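Local coordinates for ActII protein (Streptomyces coelicolor, PDB 2OPT) that binds actinorhodin and its biosynthetic precursor (S)-DNPA and, as a TetR-like protein, probably represses transcription by binding DNA, at residues V13-I18 with R30-E35. Numbering follows the deposited sequence.
Sequences VTALGI and RRLAQE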
ATOM      1  N   VAL A  13      16.595  -0.285 -21.608  1.00 24.80           N
ATOM      2  CA  VAL A  13      15.562  -0.816 -22.396  1.00 26.78           C
ATOM      3  C   VAL A  13      15.671  -2.358 -22.390  1.00 27.38           C
ATOM      4  O   VAL A  13      14.675  -3.027 -22.285  1.00 27.89           O
ATOM      5  CB  VAL A  13      15.699  -0.294 -23.856  1.00 27.31           C
ATOM      6  CG1 VAL A  13      14.858  -1.167 -24.889  1.00 32.59           C
ATOM      7  CG2 VAL A  13      15.299   1.165 -23.949  1.00 28.65           C
ATOM      8  N   THR A  14      16.893  -2.884 -22.555  1.00 27.33           N
ATOM      9  CA  THR A  14      17.159  -4.319 -22.530  1.00 26.92           C
ATOM     10  C   THR A  14      16.734  -4.897 -21.201  1.00 25.35           C
ATOM     11  O   THR A  14      16.095  -5.920 -21.156  1.00 24.73           O
ATOM     12  CB  THR A  14      18.682  -4.546 -22.765  1.00 28.57           C
ATOM     13  OG1 THR A  14      19.008  -4.031 -24.068  1.00 28.36           O
ATOM     14  CG2 THR A  14      19.062  -6.033 -22.705  1.00 31.25           C
ATOM     15  N   ALA A  15      17.107  -4.228 -20.105  1.00 21.83           N
ATOM     16  CA  ALA A  15      16.692  -4.661 -18.787  1.00 23.30           C
ATOM     17  C   ALA A  15      15.172  -4.735 -18.587  1.00 24.24           C
ATOM     18  O   ALA A  15      14.638  -5.731 -18.046  1.00 26.90           O
ATOM     19  CB  ALA A  15      17.326  -3.726 -17.717  1.00 19.42           C
ATOM     20  N   LEU A  16      14.465  -3.712 -19.038  1.00 24.97           N
ATOM     21  CA  LEU A  16      13.036  -3.705 -18.965  1.00 25.05           C
ATOM     22  C   LEU A  16      12.448  -4.869 -19.778  1.00 26.46           C
ATOM     23  O   LEU A  16      11.451  -5.455 -19.404  1.00 28.35           O
ATOM     24  CB  LEU A  16      12.531  -2.369 -19.520  1.00 26.54           C
ATOM     25  CG  LEU A  16      10.996  -2.229 -19.527  1.00 25.09           C
ATOM     26  CD1 LEU A  16      10.426  -2.331 -18.088  1.00 26.53           C
ATOM     27  CD2 LEU A  16      10.601  -0.897 -20.201  1.00 24.68           C
ATOM     28  N   GLY A  17      13.097  -5.223 -20.871  1.00 27.66           N
ATOM     29  CA  GLY A  17      12.606  -6.311 -21.737  1.00 27.56           C
ATOM     30  C   GLY A  17      12.705  -7.632 -20.961  1.00 28.85           C
ATOM     31  O   GLY A  17      11.802  -8.483 -20.996  1.00 30.01           O
ATOM     32  N   ILE A  18      13.795  -7.800 -20.225  1.00 29.77           N
ATOM     33  CA  ILE A  18      13.997  -9.028 -19.441  1.00 30.47           C
ATOM     34  C   ILE A  18      12.904  -9.112 -18.381  1.00 30.52           C
ATOM     35  O   ILE A  18      12.233 -10.123 -18.259  1.00 30.47           O
ATOM     36  CB  ILE A  18      15.433  -9.090 -18.802  1.00 30.28           C
ATOM     37  CG1 ILE A  18      16.475  -9.283 -19.927  1.00 31.71           C
ATOM     38  CG2 ILE A  18      15.540 -10.227 -17.755  1.00 28.33           C
ATOM     39  CD1 ILE A  18      17.895  -8.754 -19.546  1.00 29.29           C
ATOM     40  N   ARG A  30      24.467 -10.050 -14.327  1.00 39.66           N
ATOM     41  CA  ARG A  30      25.070 -11.036 -15.197  0.60 41.13           C
ATOM     42  C   ARG A  30      24.191 -11.362 -16.405  1.00 39.89           C
ATOM     43  O   ARG A  30      24.702 -11.436 -17.534  1.00 39.67           O
ATOM     44  CB  ARG A  30      25.413 -12.290 -14.409  0.60 43.41           C
ATOM     45  CG  ARG A  30      26.299 -13.244 -15.147  0.60 47.54           C
ATOM     46  CD  ARG A  30      26.867 -14.272 -14.172  0.60 52.92           C
ATOM     47  NE  ARG A  30      27.840 -13.662 -13.249  0.60 53.45           N
ATOM     48  CZ  ARG A  30      29.131 -13.493 -13.518  0.60 53.63           C
ATOM     49  NH1 ARG A  30      29.923 -12.928 -12.603  0.60 53.27           N
ATOM     50  NH2 ARG A  30      29.630 -13.888 -14.696  0.60 53.68           N
ATOM     51  N   ARG A  31      22.890 -11.550 -16.175  1.00 38.93           N
ATOM     52  CA  ARG A  31      21.960 -11.843 -17.254  1.00 38.28           C
ATOM     53  C   ARG A  31      21.930 -10.660 -18.204  1.00 37.04           C
ATOM     54  O   ARG A  31      21.894 -10.817 -19.431  1.00 37.75           O
ATOM     55  CB  ARG A  31      20.556 -12.076 -16.689  1.00 38.49           C
ATOM     56  CG  ARG A  31      19.436 -12.172 -17.793  1.00 38.17           C
ATOM     57  CD  ARG A  31      19.744 -13.237 -18.839  1.00 45.26           C
ATOM     58  NE  ARG A  31      18.803 -13.232 -19.966  1.00 45.47           N
ATOM     59  CZ  ARG A  31      17.556 -13.662 -19.876  1.00 45.56           C
ATOM     60  NH1 ARG A  31      17.072 -14.116 -18.696  1.00 46.62           N
ATOM     61  NH2 ARG A  31      16.792 -13.626 -20.953  1.00 43.84           N
ATOM     62  N   LEU A  32      21.950  -9.459 -17.624  1.00 34.15           N
ATOM     63  CA  LEU A  32      21.871  -8.231 -18.387  1.00 31.54           C
ATOM     64  C   LEU A  32      23.108  -8.076 -19.254  1.00 32.02           C
ATOM     65  O   LEU A  32      23.006  -7.801 -20.461  1.00 31.98           O
ATOM     66  CB  LEU A  32      21.632  -7.017 -17.441  1.00 30.70           C
ATOM     67  CG  LEU A  32      21.485  -5.626 -18.067  1.00 29.12           C
ATOM     68  CD1 LEU A  32      20.432  -5.545 -19.263  1.00 24.41           C
ATOM     69  CD2 LEU A  32      21.210  -4.606 -17.009  1.00 27.12           C
ATOM     70  N   ALA A  33      24.281  -8.348 -18.689  1.00 34.07           N
ATOM     71  CA  ALA A  33      25.507  -8.275 -19.479  1.00 35.09           C
ATOM     72  C   ALA A  33      25.520  -9.306 -20.606  1.00 37.66           C
ATOM     73  O   ALA A  33      25.977  -9.026 -21.727  1.00 39.42           O
ATOM     74  CB  ALA A  33      26.703  -8.442 -18.585  1.00 36.57           C
ATOM     75  N   GLN A  34      25.047 -10.512 -20.312  1.00 39.61           N
ATOM     76  CA  GLN A  34      24.889 -11.571 -21.305  1.00 41.99           C
ATOM     77  C   GLN A  34      23.996 -11.122 -22.458  1.00 40.51           C
ATOM     78  O   GLN A  34      24.332 -11.274 -23.639  1.00 41.92           O
ATOM     79  CB  GLN A  34      24.256 -12.756 -20.608  1.00 43.35           C
ATOM     80  CG  GLN A  34      23.857 -13.886 -21.545  1.00 50.78           C
ATOM     81  CD  GLN A  34      23.226 -15.101 -20.821  1.00 52.45           C
ATOM     82  OE1 GLN A  34      23.946 -15.929 -20.265  1.00 63.66           O
ATOM     83  NE2 GLN A  34      21.902 -15.242 -20.902  1.00 54.94           N
ATOM     84  N   GLU A  35      22.853 -10.549 -22.113  1.00 38.15           N
ATOM     85  CA  GLU A  35      21.872 -10.136 -23.084  1.00 39.38           C
ATOM     86  C   GLU A  35      22.416  -9.019 -24.007  1.00 39.05           C
ATOM     87  O   GLU A  35      22.065  -8.952 -25.174  1.00 39.74           O
ATOM     88  CB  GLU A  35      20.644  -9.662 -22.316  1.00 38.75           C
ATOM     89  CG  GLU A  35      19.369  -9.755 -23.064  1.00 43.96           C
ATOM     90  CD  GLU A  35      18.959 -11.170 -23.380  1.00 48.28           C
ATOM     91  OE1 GLU A  35      19.351 -12.132 -22.642  1.00 49.74           O
ATOM     92  OE2 GLU A  35      18.220 -11.297 -24.380  1.00 54.08           O
TER
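Leu32 reaches from helix 29-36 onto helix 8-22, where its CD1 methyl meets three side chains and the backbone. Its CG stands anti to the backbone N (chi1 -179°), and the turn at chi2 (50°) directs CD1 onto helix 8-22, 3.7 Å from Ala15 N. The same methyl lies 3.7 Å from Thr14 CG2 and 4.1 Å from Ile18 CD1. Ala15 CB touches both branches of the leucine, while Leu43 of helix 40-47 and Leu53 of helix 50-61 extend this small apolar core.

The same Ile18 and Thr14 methyls also rest on the aliphatic stems of Arg31 and Glu35. Ile18 CD1 packs 3.9 Å from Glu35 CG and also meets Arg31 CG; Thr14 CG2 touches the same Glu35 methylene. The threonine hydroxyl turns elsewhere, to Arg10 O.

The Arg31-Glu35 pair lies within 30-35, one helical turn apart. Arg31 NE donates a nearly straight bond (2.9 Å) to Glu35 OE1, which lies in the guanidinium plane but is approached from above the carboxylate plane. A further salt bridge ties Arg31 NH1 to Glu22 OE1, and Ile18 CG2 covers one guanidinium face near its rim.

The axes of segments 13-18 and 30-35 cross at 115°, 10.0 Å apart at closest approach, joining the first helix of the TetR-type DNA-binding domain to the leading helix of its predicted helix-turn-helix. Their direct attachment is thus apolar; the salt bridges border it and probably help hold the Arg31 side chain, whose stem lines the contact.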